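Local coordinates for protein nuclear receptor subfamily 1 group I member 3 (Mus musculus, PDB 1XNX) that acts with RXR as a DNA-binding nuclear receptor that activates transcription from retinoic acid, phenobarbital and xenobiotic response elements, at residues A[22-26]-A[83-88]. Residues are numbered along the deposited sequence; the frame is centred on the assembly and turned at random.
Sequences VQILL and FTKDLP
L25 and L87 meet through their branch ends. CD2 of L25 lies 3.5 Å from CD1 of L87 and about as near to its CD2, so one methyl faces the fork of the other leucine. The two side chains run at about a right angle. In L87, CG is anti to the carbonyl carbon (chi1 -53°), and this carries both methyls over to helix 16-32. I24 adds its CG2 branch, which is anti to the backbone N. CG2 of I24 is 4.1 Å from CD2 of L87 and 4.2 Å from CD of P88. The F83 ring reaches the same L25 with its edge. CE1 of F83 is 3.7 Å from O of L25, which lies near the ring plane, while CZ of F83 touches CD2 of L25. An alanine in place of L87 would probably leave the methyls of L25 and I24 without their shared apolar partner. L87 is the N-cap residue of helix 88-91, at the turn that follows helix 62-85. D86 in this turn forms a salt bridge to R31 of helix 16-32. L25 also packs on V168, L169 and A172 of helix 164-175, within the helical ligand-binding domain and away from the androstenol pocket.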
ATOM      1  N   VAL A  22     -23.568  10.711  -6.508  1.00 25.49           N
ATOM      2  CA  VAL A  22     -22.206  10.345  -6.173  1.00 25.59           C
ATOM      3  C   VAL A  22     -21.427  11.605  -5.839  1.00 26.36           C
ATOM      4  O   VAL A  22     -20.714  11.667  -4.831  1.00 24.81           O
ATOM      5  CB  VAL A  22     -21.486   9.637  -7.344  1.00 27.01           C
ATOM      6  CG1 VAL A  22     -20.036   9.361  -6.952  1.00 32.66           C
ATOM      7  CG2 VAL A  22     -22.203   8.334  -7.713  1.00 27.05           C
ATOM      8  N   GLN A  23     -21.573  12.619  -6.686  1.00 27.72           N
ATOM      9  CA  GLN A  23     -20.859  13.873  -6.485  1.00 28.02           C
ATOM     10  C   GLN A  23     -21.207  14.513  -5.141  1.00 26.64           C
ATOM     11  O   GLN A  23     -20.310  14.979  -4.425  1.00 24.07           O
ATOM     12  CB  GLN A  23     -21.150  14.830  -7.646  1.00 28.68           C
ATOM     13  CG  GLN A  23     -20.710  14.263  -8.994  1.00 37.28           C
ATOM     14  CD  GLN A  23     -19.204  13.992  -9.073  1.00 40.87           C
ATOM     15  OE1 GLN A  23     -18.764  13.079  -9.775  1.00 41.03           O
ATOM     16  NE2 GLN A  23     -18.412  14.795  -8.367  1.00 39.14           N
ATOM     17  N   ILE A  24     -22.496  14.522  -4.795  1.00 24.52           N
ATOM     18  CA  ILE A  24     -22.929  15.093  -3.527  1.00 23.41           C
ATOM     19  C   ILE A  24     -22.238  14.335  -2.389  1.00 24.33           C
ATOM     20  O   ILE A  24     -21.687  14.949  -1.473  1.00 26.08           O
ATOM     21  CB  ILE A  24     -24.474  15.010  -3.365  1.00 21.66           C
ATOM     22  CG1 ILE A  24     -25.138  16.066  -4.240  1.00 18.73           C
ATOM     23  CG2 ILE A  24     -24.879  15.218  -1.914  1.00 22.92           C
ATOM     24  CD1 ILE A  24     -26.650  16.055  -4.179  1.00 19.82           C
ATOM     25  N   LEU A  25     -22.259  13.004  -2.460  1.00 22.38           N
ATOM     26  CA  LEU A  25     -21.611  12.176  -1.448  1.00 21.89           C
ATOM     27  C   LEU A  25     -20.134  12.560  -1.344  1.00 22.69           C
ATOM     28  O   LEU A  25     -19.650  12.919  -0.261  1.00 22.82           O
ATOM     29  CB  LEU A  25     -21.736  10.692  -1.802  1.00 20.56           C
ATOM     30  CG  LEU A  25     -23.039   9.966  -1.439  1.00 21.88           C
ATOM     31  CD1 LEU A  25     -22.882   8.481  -1.731  1.00 26.06           C
ATOM     32  CD2 LEU A  25     -23.362  10.167   0.037  1.00 18.03           C
ATOM     33  N   LEU A  26     -19.423  12.491  -2.471  1.00 21.82           N
ATOM     34  CA  LEU A  26     -18.010  12.858  -2.503  1.00 21.71           C
ATOM     35  C   LEU A  26     -17.793  14.233  -1.868  1.00 22.80           C
ATOM     36  O   LEU A  26     -16.901  14.414  -1.034  1.00 25.40           O
ATOM     37  CB  LEU A  26     -17.494  12.884  -3.943  1.00 19.59           C
ATOM     38  CG  LEU A  26     -17.275  11.541  -4.642  1.00 27.21           C
ATOM     39  CD1 LEU A  26     -16.790  11.786  -6.051  1.00 30.94           C
ATOM     40  CD2 LEU A  26     -16.255  10.707  -3.880  1.00 33.03           C
ATOM     41  N   PHE A  83     -20.859  14.823   8.013  1.00 27.24           N
ATOM     42  CA  PHE A  83     -20.902  14.147   6.730  1.00 27.62           C
ATOM     43  C   PHE A  83     -22.343  13.833   6.337  1.00 30.62           C
ATOM     44  O   PHE A  83     -22.819  14.259   5.288  1.00 29.37           O
ATOM     45  CB  PHE A  83     -20.104  12.842   6.784  1.00 28.75           C
ATOM     46  CG  PHE A  83     -20.305  11.969   5.577  1.00 21.36           C
ATOM     47  CD1 PHE A  83     -20.041  12.457   4.298  1.00 19.47           C
ATOM     48  CD2 PHE A  83     -20.785  10.672   5.711  1.00 19.78           C
ATOM     49  CE1 PHE A  83     -20.258  11.667   3.176  1.00 23.73           C
ATOM     50  CE2 PHE A  83     -21.004   9.875   4.594  1.00 22.45           C
ATOM     51  CZ  PHE A  83     -20.740  10.372   3.325  1.00 22.08           C
ATOM     52  N   THR A  84     -23.033  13.077   7.185  1.00 31.55           N
ATOM     53  CA  THR A  84     -24.412  12.712   6.904  1.00 32.44           C
ATOM     54  C   THR A  84     -25.265  13.965   6.758  1.00 30.00           C
ATOM     55  O   THR A  84     -25.987  14.111   5.767  1.00 29.52           O
ATOM     56  CB  THR A  84     -25.007  11.804   8.024  1.00 33.10           C
ATOM     57  OG1 THR A  84     -25.042  12.519   9.267  1.00 28.25           O
ATOM     58  CG2 THR A  84     -24.167  10.542   8.186  1.00 35.89           C
ATOM     59  N   LYS A  85     -25.171  14.869   7.734  1.00 25.68           N
ATOM     60  CA  LYS A  85     -25.940  16.109   7.709  1.00 25.11           C
ATOM     61  C   LYS A  85     -25.903  16.868   6.375  1.00 25.83           C
ATOM     62  O   LYS A  85     -26.813  17.642   6.085  1.00 23.57           O
ATOM     63  CB  LYS A  85     -25.485  17.044   8.836  1.00 24.38           C
ATOM     64  CG  LYS A  85     -26.104  16.739  10.205  1.00 32.31           C
ATOM     65  CD  LYS A  85     -27.625  16.708  10.093  1.00 44.18           C
ATOM     66  CE  LYS A  85     -28.341  17.059  11.398  1.00 47.68           C
ATOM     67  NZ  LYS A  85     -29.809  17.212  11.164  1.00 31.44           N
ATOM     68  N   ASP A  86     -24.860  16.649   5.575  1.00 29.61           N
ATOM     69  CA  ASP A  86     -24.712  17.298   4.270  1.00 30.70           C
ATOM     70  C   ASP A  86     -25.405  16.511   3.159  1.00 31.73           C
ATOM     71  O   ASP A  86     -25.239  16.818   1.974  1.00 33.06           O
ATOM     72  CB  ASP A  86     -23.230  17.456   3.907  1.00 32.06           C
ATOM     73  CG  ASP A  86     -22.663  18.816   4.301  1.00 39.02           C
ATOM     74  OD1 ASP A  86     -23.326  19.532   5.081  1.00 45.13           O
ATOM     75  OD2 ASP A  86     -21.552  19.165   3.837  1.00 44.45           O
ATOM     76  N   LEU A  87     -26.170  15.490   3.530  1.00 31.10           N
ATOM     77  CA  LEU A  87     -26.876  14.694   2.532  1.00 31.27           C
ATOM     78  C   LEU A  87     -28.374  14.962   2.614  1.00 32.33           C
ATOM     79  O   LEU A  87     -29.051  14.526   3.551  1.00 28.45           O
ATOM     80  CB  LEU A  87     -26.613  13.195   2.729  1.00 31.32           C
ATOM     81  CG  LEU A  87     -25.165  12.699   2.806  1.00 29.90           C
ATOM     82  CD1 LEU A  87     -25.154  11.169   2.876  1.00 28.93           C
ATOM     83  CD2 LEU A  87     -24.377  13.200   1.600  1.00 36.12           C
ATOM     84  N   PRO A  88     -28.912  15.686   1.621  1.00 37.97           N
ATOM     85  CA  PRO A  88     -30.342  16.007   1.592  1.00 39.21           C
ATOM     86  C   PRO A  88     -31.202  14.753   1.753  1.00 38.56           C
ATOM     87  O   PRO A  88     -32.254  14.780   2.382  1.00 35.82           O
ATOM     88  CB  PRO A  88     -30.514  16.673   0.227  1.00 33.58           C
ATOM     89  CG  PRO A  88     -29.464  16.003  -0.600  1.00 39.98           C
ATOM     90  CD  PRO A  88     -28.281  16.013   0.332  1.00 39.09           C
TER